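Local coordinates for protein possible prolidase (Bifidobacterium longum NCC2705, PDB 2P9B) that probably hydrolyses carbon-nitrogen bonds other than peptide bonds, as members of the amidohydrolase family do, at residues A192-K196 / A197-A201; C233-A236 / H237-V241; R254-L258 / A259-T263. All coordinates share one frame; numbering follows the deposited sequence.

Contact 1. Residues A192-K196 / A197-A201; sequences AQNLK and AGVNA
Val199 N reaches back to Asn194 O with a long, weak but nearly straight bond of 3.3 Å, and Gly198 N donates to Leu195 O at 2.9 Å; together they close a Schellman motif at the C-terminal end of the helix. One residue earlier the pattern is still helical, with Ala197 N bonded to Gln193 O at 3.1 Å. Gly198 makes the reversal with a phi of 102°, at which a CB would press on the carbonyl oxygen of Ala197. Its N-H meets Leu195 O from above the carbonyl plane, as the chain swings off the helix axis.

The side chain that folds back is Val199. Its chi1 of -52° sets CG1 opposite the carbonyl carbon and CG2 between that carbon and the backbone N, and both methyls then flank Asn194 O, CG1 at 3.4 Å and CG2 at 3.5 Å. CG2 also lies 3.9 Å from Asn194 CB, and it meets Leu195 CD2 more loosely, at 4.3 Å. The amide of Asn194 turns away from the valine to neighbouring parts of the chain: OD1 accepts from Tyr140 OH and ND2 donates to Pro164 O.

Tyr140 also packs on Ala197 and Val199, while Arg146 from helix 141-150 bonds to Gly198 O and Asn200 OD1. The turn leads the chain from helix 184-196 to strand 202-205, which pairs in parallel with strand 243-247, and Leu195 packs against Tyr239 and Val241 at the end of the next helix.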
loop_
_atom_site.group_PDB
_atom_site.type_symbol
_atom_site.label_atom_id
_atom_site.label_comp_id
_atom_site.label_asym_id
_atom_site.label_seq_id
_atom_site.Cartn_x
_atom_site.Cartn_y
_atom_site.Cartn_z
ATOM N N ALA A 192 -19.772 6.294 -10.776
ATOM C CA ALA A 192 -19.611 7.167 -11.937
ATOM C C ALA A 192 -19.209 8.568 -11.479
ATOM O O ALA A 192 -18.415 9.249 -12.138
ATOM C CB ALA A 192 -20.904 7.231 -12.733
ATOM N N GLN A 193 -19.769 8.996 -10.352
ATOM C CA GLN A 193 -19.461 10.310 -9.799
ATOM C C GLN A 193 -17.977 10.376 -9.453
ATOM O O GLN A 193 -17.316 11.378 -9.719
ATOM C CB GLN A 193 -20.306 10.576 -8.547
ATOM C CG GLN A 193 -21.806 10.509 -8.809
ATOM C CD GLN A 193 -22.652 10.852 -7.591
ATOM O OE1 GLN A 193 -22.482 10.275 -6.517
ATOM N NE2 GLN A 193 -23.576 11.792 -7.760
ATOM N N ASN A 194 -17.458 9.306 -8.860
ATOM C CA ASN A 194 -16.048 9.264 -8.503
ATOM C C ASN A 194 -15.173 9.260 -9.745
ATOM O O ASN A 194 -14.188 9.984 -9.813
ATOM C CB ASN A 194 -15.739 8.029 -7.657
ATOM C CG ASN A 194 -15.748 8.327 -6.171
ATOM O OD1 ASN A 194 -16.002 9.455 -5.757
ATOM N ND2 ASN A 194 -15.462 7.312 -5.362
ATOM N N LEU A 195 -15.539 8.444 -10.727
ATOM C CA LEU A 195 -14.774 8.364 -11.965
ATOM C C LEU A 195 -14.760 9.719 -12.674
ATOM O O LEU A 195 -13.712 10.181 -13.135
ATOM C CB LEU A 195 -15.371 7.288 -12.878
ATOM C CG LEU A 195 -15.271 5.852 -12.350
ATOM C CD1 LEU A 195 -16.106 4.915 -13.210
ATOM C CD2 LEU A 195 -13.811 5.417 -12.343
ATOM N N LYS A 196 -15.924 10.353 -12.761
ATOM C CA LYS A 196 -16.032 11.656 -13.407
ATOM C C LYS A 196 -15.129 12.670 -12.699
ATOM O O LYS A 196 -14.561 13.562 -13.333
ATOM C CB LYS A 196 -17.492 12.132 -13.387
ATOM C CG LYS A 196 -17.722 13.525 -13.985
ATOM C CD LYS A 196 -17.223 13.621 -15.426
ATOM C CE LYS A 196 -17.337 15.054 -15.945
ATOM N NZ LYS A 196 -16.528 15.285 -17.170
ATOM N N ALA A 197 -14.991 12.513 -11.384
ATOM C CA ALA A 197 -14.166 13.406 -10.579
ATOM C C ALA A 197 -12.670 13.165 -10.760
ATOM O O ALA A 197 -11.849 13.946 -10.273
ATOM C CB ALA A 197 -14.537 13.277 -9.112
ATOM N N GLY A 198 -12.317 12.073 -11.436
ATOM C CA GLY A 198 -10.917 11.787 -11.701
ATOM C C GLY A 198 -10.178 10.756 -10.862
ATOM O O GLY A 198 -8.954 10.659 -10.955
ATOM N N VAL A 199 -10.885 9.977 -10.053
ATOM C CA VAL A 199 -10.184 8.986 -9.238
ATOM C C VAL A 199 -9.540 7.908 -10.110
ATOM O O VAL A 199 -9.954 7.694 -11.250
ATOM C CB VAL A 199 -11.137 8.294 -8.230
ATOM C CG1 VAL A 199 -11.888 9.339 -7.424
ATOM C CG2 VAL A 199 -12.106 7.366 -8.957
ATOM N N ASN A 200 -8.501 7.261 -9.588
ATOM C CA ASN A 200 -7.871 6.164 -10.313
ATOM C C ASN A 200 -7.741 4.957 -9.384
ATOM O O ASN A 200 -6.815 4.158 -9.482
ATOM C CB ASN A 200 -6.530 6.579 -10.954
ATOM C CG ASN A 200 -5.481 7.003 -9.956
ATOM O OD1 ASN A 200 -5.772 7.660 -8.960
ATOM N ND2 ASN A 200 -4.226 6.656 -10.245
ATOM N N ALA A 201 -8.723 4.853 -8.489
ATOM C CA ALA A 201 -8.863 3.758 -7.532
ATOM C C ALA A 201 -10.262 3.882 -6.922
ATOM O O ALA A 201 -10.826 4.973 -6.880
ATOM C CB ALA A 201 -7.791 3.851 -6.433
#

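Contact 2. Residues C233-A236 / H237-V241; sequences CDEA and HQYGV
His237 N closes a regular helical bond on Cys233 O at 2.9 Å, and the helix then ends as Ala236 O takes both Tyr239 N and Val241 N, each at 3.0 Å, from opposite faces of its carbonyl plane. The same Cys233 O sits over one face of the His237 ring, 3.0 Å from CG. With CG placed beside its own backbone N (chi1 -66°), the imidazole lies back along the helix, where CE1 touches Cys233 CB at 3.9 Å. On the far side of the ring, NE2 is bonded to Asp262 OD2, which helps fix the rotation of the imidazole.

The turn is a Schellman motif with Gly240, at positive phi, as its C-prime residue, closed by Val241 N to Ala236 O and Gly240 N to His237 O (2.9 Å); it ends helix 226-238 and sends the chain into strand 243-247 of this TIM-barrel-clan fold. Ala236 CB packs on Val241 CB at 4.3 Å, and both Cys233 and Ala236 lean on Val243 of that strand.

With its chain extended beyond CG (chi2 -179°), Gln238 brings NE2 to a weak bond with Asp234 OD2, the amide turned 65° from the carboxylate. The stronger partner of Asp234 is Arg188 of helix 184-196, whose NH1 also forms a salt bridge with Glu235 OE1. The Glu235 side chain runs alongside that of Tyr239, with OE2 3.5 Å from CE2.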
loop_
_atom_site.group_PDB
_atom_site.type_symbol
_atom_site.label_atom_id
_atom_site.label_comp_id
_atom_site.label_asym_id
_atom_site.label_seq_id
_atom_site.Cartn_x
_atom_site.Cartn_y
_atom_site.Cartn_z
ATOM N N CYS A 233 -17.989 -2.617 -9.621
ATOM C CA CYS A 233 -16.835 -3.187 -10.304
ATOM C C CYS A 233 -16.951 -3.113 -11.821
ATOM O O CYS A 233 -15.977 -2.813 -12.502
ATOM C CB CYS A 233 -16.626 -4.634 -9.868
ATOM S SG CYS A 233 -16.038 -4.768 -8.176
ATOM N N ASP A 234 -18.138 -3.393 -12.352
ATOM C CA ASP A 234 -18.339 -3.344 -13.798
ATOM C C ASP A 234 -18.013 -1.953 -14.328
ATOM O O ASP A 234 -17.275 -1.804 -15.301
ATOM C CB ASP A 234 -19.788 -3.699 -14.148
ATOM C CG ASP A 234 -20.068 -3.610 -15.638
ATOM O OD1 ASP A 234 -19.433 -4.360 -16.412
ATOM O OD2 ASP A 234 -20.923 -2.789 -16.039
ATOM N N GLU A 235 -18.560 -0.940 -13.670
ATOM C CA GLU A 235 -18.354 0.447 -14.065
ATOM C C GLU A 235 -16.894 0.882 -13.936
ATOM O O GLU A 235 -16.337 1.484 -14.852
ATOM C CB GLU A 235 -19.248 1.358 -13.218
ATOM C CG GLU A 235 -19.370 2.782 -13.723
ATOM C CD GLU A 235 -19.961 2.860 -15.119
ATOM O OE1 GLU A 235 -20.927 2.120 -15.402
ATOM O OE2 GLU A 235 -19.463 3.671 -15.927
ATOM N N ALA A 236 -16.270 0.577 -12.803
ATOM C CA ALA A 236 -14.877 0.961 -12.602
ATOM C C ALA A 236 -13.962 0.302 -13.628
ATOM O O ALA A 236 -13.083 0.948 -14.196
ATOM C CB ALA A 236 -14.431 0.582 -11.198
ATOM N N HIS A 237 -14.178 -0.985 -13.870
ATOM C CA HIS A 237 -13.352 -1.736 -14.808
ATOM C C HIS A 237 -13.458 -1.239 -16.242
ATOM O O HIS A 237 -12.524 -1.396 -17.026
ATOM C CB HIS A 237 -13.701 -3.220 -14.719
ATOM C CG HIS A 237 -13.337 -3.837 -13.406
ATOM N ND1 HIS A 237 -13.782 -5.080 -13.013
ATOM C CD2 HIS A 237 -12.568 -3.373 -12.392
ATOM C CE1 HIS A 237 -13.307 -5.354 -11.809
ATOM N NE2 HIS A 237 -12.568 -4.334 -11.411
ATOM N N GLN A 238 -14.594 -0.640 -16.579
ATOM C CA GLN A 238 -14.783 -0.100 -17.922
ATOM C C GLN A 238 -13.737 0.978 -18.161
ATOM O O GLN A 238 -13.343 1.237 -19.299
ATOM C CB GLN A 238 -16.176 0.513 -18.064
ATOM C CG GLN A 238 -17.280 -0.479 -18.341
ATOM C CD GLN A 238 -18.617 0.211 -18.500
ATOM O OE1 GLN A 238 -18.713 1.252 -19.155
ATOM N NE2 GLN A 238 -19.659 -0.366 -17.908
ATOM N N TYR A 239 -13.293 1.605 -17.074
ATOM C CA TYR A 239 -12.299 2.663 -17.144
ATOM C C TYR A 239 -10.928 2.201 -16.677
ATOM O O TYR A 239 -10.029 3.015 -16.467
ATOM C CB TYR A 239 -12.775 3.863 -16.322
ATOM C CG TYR A 239 -13.966 4.541 -16.952
ATOM C CD1 TYR A 239 -13.793 5.519 -17.929
ATOM C CD2 TYR A 239 -15.268 4.166 -16.616
ATOM C CE1 TYR A 239 -14.882 6.108 -18.559
ATOM C CE2 TYR A 239 -16.371 4.749 -17.244
ATOM C CZ TYR A 239 -16.166 5.720 -18.217
ATOM O OH TYR A 239 -17.230 6.297 -18.863
ATOM N N GLY A 240 -10.775 0.887 -16.531
ATOM C CA GLY A 240 -9.502 0.329 -16.116
ATOM C C GLY A 240 -9.082 0.695 -14.705
ATOM O O GLY A 240 -7.893 0.706 -14.387
ATOM N N VAL A 241 -10.056 0.984 -13.852
ATOM C CA VAL A 241 -9.769 1.352 -12.474
ATOM C C VAL A 241 -9.922 0.156 -11.533
ATOM O O VAL A 241 -10.922 -0.556 -11.582
ATOM C CB VAL A 241 -10.699 2.500 -12.028
ATOM C CG1 VAL A 241 -10.524 2.777 -10.545
ATOM C CG2 VAL A 241 -10.372 3.752 -12.830
#

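Contact 3. Residues R254-L258 / A259-T263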
loop_
_atom_site.group_PDB
_atom_site.type_symbol
_atom_site.label_atom_id
_atom_site.label_comp_id
_atom_site.label_asym_id
_atom_site.label_seq_id
_atom_site.Cartn_x
_atom_site.Cartn_y
_atom_site.Cartn_z
ATOM N N ARG A 254 -16.389 -13.282 0.365
ATOM C CA ARG A 254 -17.037 -14.058 -0.688
ATOM C C ARG A 254 -17.824 -13.171 -1.648
ATOM O O ARG A 254 -17.673 -13.279 -2.863
ATOM C CB ARG A 254 -17.966 -15.111 -0.073
ATOM C CG ARG A 254 -18.525 -16.111 -1.073
ATOM C CD ARG A 254 -19.144 -17.297 -0.352
ATOM N NE ARG A 254 -19.581 -18.341 -1.274
ATOM C CZ ARG A 254 -20.666 -18.266 -2.039
ATOM N NH1 ARG A 254 -21.442 -17.189 -1.997
ATOM N NH2 ARG A 254 -20.976 -19.274 -2.847
ATOM N N ARG A 255 -18.662 -12.295 -1.100
ATOM C CA ARG A 255 -19.467 -11.403 -1.929
ATOM C C ARG A 255 -18.601 -10.468 -2.755
ATOM O O ARG A 255 -18.895 -10.211 -3.925
ATOM C CB ARG A 255 -20.415 -10.571 -1.067
ATOM C CG ARG A 255 -21.479 -11.377 -0.349
ATOM C CD ARG A 255 -22.461 -10.459 0.353
ATOM N NE ARG A 255 -23.444 -11.207 1.133
ATOM C CZ ARG A 255 -24.487 -10.652 1.744
ATOM N NH1 ARG A 255 -24.684 -9.341 1.665
ATOM N NH2 ARG A 255 -25.335 -11.407 2.433
ATOM N N SER A 256 -17.537 -9.953 -2.145
ATOM C CA SER A 256 -16.639 -9.035 -2.840
ATOM C C SER A 256 -15.979 -9.729 -4.025
ATOM O O SER A 256 -15.916 -9.175 -5.120
ATOM C CB SER A 256 -15.557 -8.525 -1.886
ATOM O OG SER A 256 -16.124 -7.754 -0.837
ATOM N N LEU A 257 -15.484 -10.942 -3.793
ATOM C CA LEU A 257 -14.826 -11.707 -4.840
ATOM C C LEU A 257 -15.800 -12.047 -5.963
ATOM O O LEU A 257 -15.452 -11.961 -7.139
ATOM C CB LEU A 257 -14.217 -12.986 -4.253
ATOM C CG LEU A 257 -13.007 -12.770 -3.332
ATOM C CD1 LEU A 257 -12.553 -14.093 -2.732
ATOM C CD2 LEU A 257 -11.878 -12.132 -4.129
ATOM N N LEU A 258 -17.023 -12.422 -5.601
ATOM C CA LEU A 258 -18.032 -12.758 -6.598
ATOM C C LEU A 258 -18.331 -11.542 -7.474
ATOM O O LEU A 258 -18.493 -11.665 -8.685
ATOM C CB LEU A 258 -19.323 -13.241 -5.918
ATOM C CG LEU A 258 -19.329 -14.659 -5.338
ATOM C CD1 LEU A 258 -20.538 -14.850 -4.435
ATOM C CD2 LEU A 258 -19.346 -15.672 -6.472
ATOM N N ALA A 259 -18.378 -10.365 -6.857
ATOM C CA ALA A 259 -18.656 -9.129 -7.583
ATOM C C ALA A 259 -17.529 -8.741 -8.535
ATOM O O ALA A 259 -17.749 -8.007 -9.501
ATOM C CB ALA A 259 -18.919 -7.993 -6.599
ATOM N N GLY A 260 -16.317 -9.215 -8.259
ATOM C CA GLY A 260 -15.194 -8.895 -9.124
ATOM C C GLY A 260 -14.208 -7.889 -8.548
ATOM O O GLY A 260 -13.451 -7.264 -9.291
ATOM N N VAL A 261 -14.219 -7.732 -7.229
ATOM C CA VAL A 261 -13.315 -6.810 -6.547
ATOM C C VAL A 261 -11.877 -7.261 -6.767
ATOM O O VAL A 261 -11.556 -8.444 -6.635
ATOM C CB VAL A 261 -13.622 -6.758 -5.024
ATOM C CG1 VAL A 261 -12.545 -5.982 -4.282
ATOM C CG2 VAL A 261 -14.965 -6.108 -4.798
ATOM N N ASP A 262 -11.009 -6.311 -7.093
ATOM C CA ASP A 262 -9.605 -6.607 -7.361
ATOM C C ASP A 262 -8.730 -6.854 -6.138
ATOM O O ASP A 262 -7.797 -7.655 -6.196
ATOM C CB ASP A 262 -9.045 -5.485 -8.210
ATOM C CG ASP A 262 -9.879 -5.266 -9.445
ATOM O OD1 ASP A 262 -9.800 -6.111 -10.362
ATOM O OD2 ASP A 262 -10.635 -4.274 -9.485
ATOM N N THR A 263 -9.017 -6.164 -5.040
ATOM C CA THR A 263 -8.238 -6.358 -3.824
ATOM C C THR A 263 -9.136 -6.448 -2.604
ATOM O O THR A 263 -10.117 -5.712 -2.483
ATOM C CB THR A 263 -7.231 -5.205 -3.585
ATOM O OG1 THR A 263 -7.941 -3.978 -3.390
ATOM C CG2 THR A 263 -6.286 -5.067 -4.758
#
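Val261 folds back onto the last turn of the helix and meets Ser256 with both backbone and side chain. Its N-H bonds to Ser256 O at 3.1 Å, with an N-H...O angle of 164°, and its CG2 lies 3.2 Å from that same oxygen. CG2 also touches Ser256 CB, at 3.8 Å. The valine presents this methyl because chi1 of 171° carries CG1 across from the backbone N and leaves CG2 on the flank that faces the helix.

Gly260, just before the valine, makes the reversal with a positive phi of 106°, at which a CB would collide with the carbonyl oxygen of Ala259. Its N-H is shared by two weak bonds, to Ser256 O at 3.2 Å and to Leu257 O at 3.1 Å. Ala259 N keeps the ordinary helical bond to Arg255 O, at 3.0 Å, and Ala259 CB sits 3.5 Å from that carbonyl oxygen. This is a Schellman motif ending helix 250-259.

Further out, Ser256 OG turns back into its own helix and bonds to Gly252 O, while the Ser256 side chain packs on Met229 of helix 226-238 and on Ala245 of strand 243-247. Leu257 O has a second partner in Asn281 ND2, and the Leu257 side chain fits against Met277 and Phe278 of helix 272-279. Past the turn, Asp262 accepts from the backbone N of Val243 and Leu285, and Thr263 pairs with strand 243-247.

In this buried setting the carbonyls of Arg255, Ser256 and Leu257 are met by backbone N-H groups, the last also by the Asn281 amide, and the serine hydroxyl by a carbonyl of its own helix. The polar backbone of the turn is thus largely paired within it, while the Ala259 and Val261 methyls pack on Met229 and Ala245.

How the contacts relate
All three contacts are Schellman helix ends leading into adjacent strands of one parallel sheet: 202-205 after contact 1, 243-247 after contact 2 and 263-264 after contact 3. Contacts 1 and 2 are partly buried and keep polar or charged groups at the outside; contact 3 is buried, its touching residues mostly apolar, with its charged groups paired to other parts of the chain. Contact 2 lies between the others and touches both. Towards contact 1 the join is packing, with Val241 CG1 3.4 Å from Ala201 N; towards contact 3 it adds a side-chain hydrogen bond to packing of Cys233 on Val261. Contacts 1 and 3 stay about 8 Å apart at their nearest atoms.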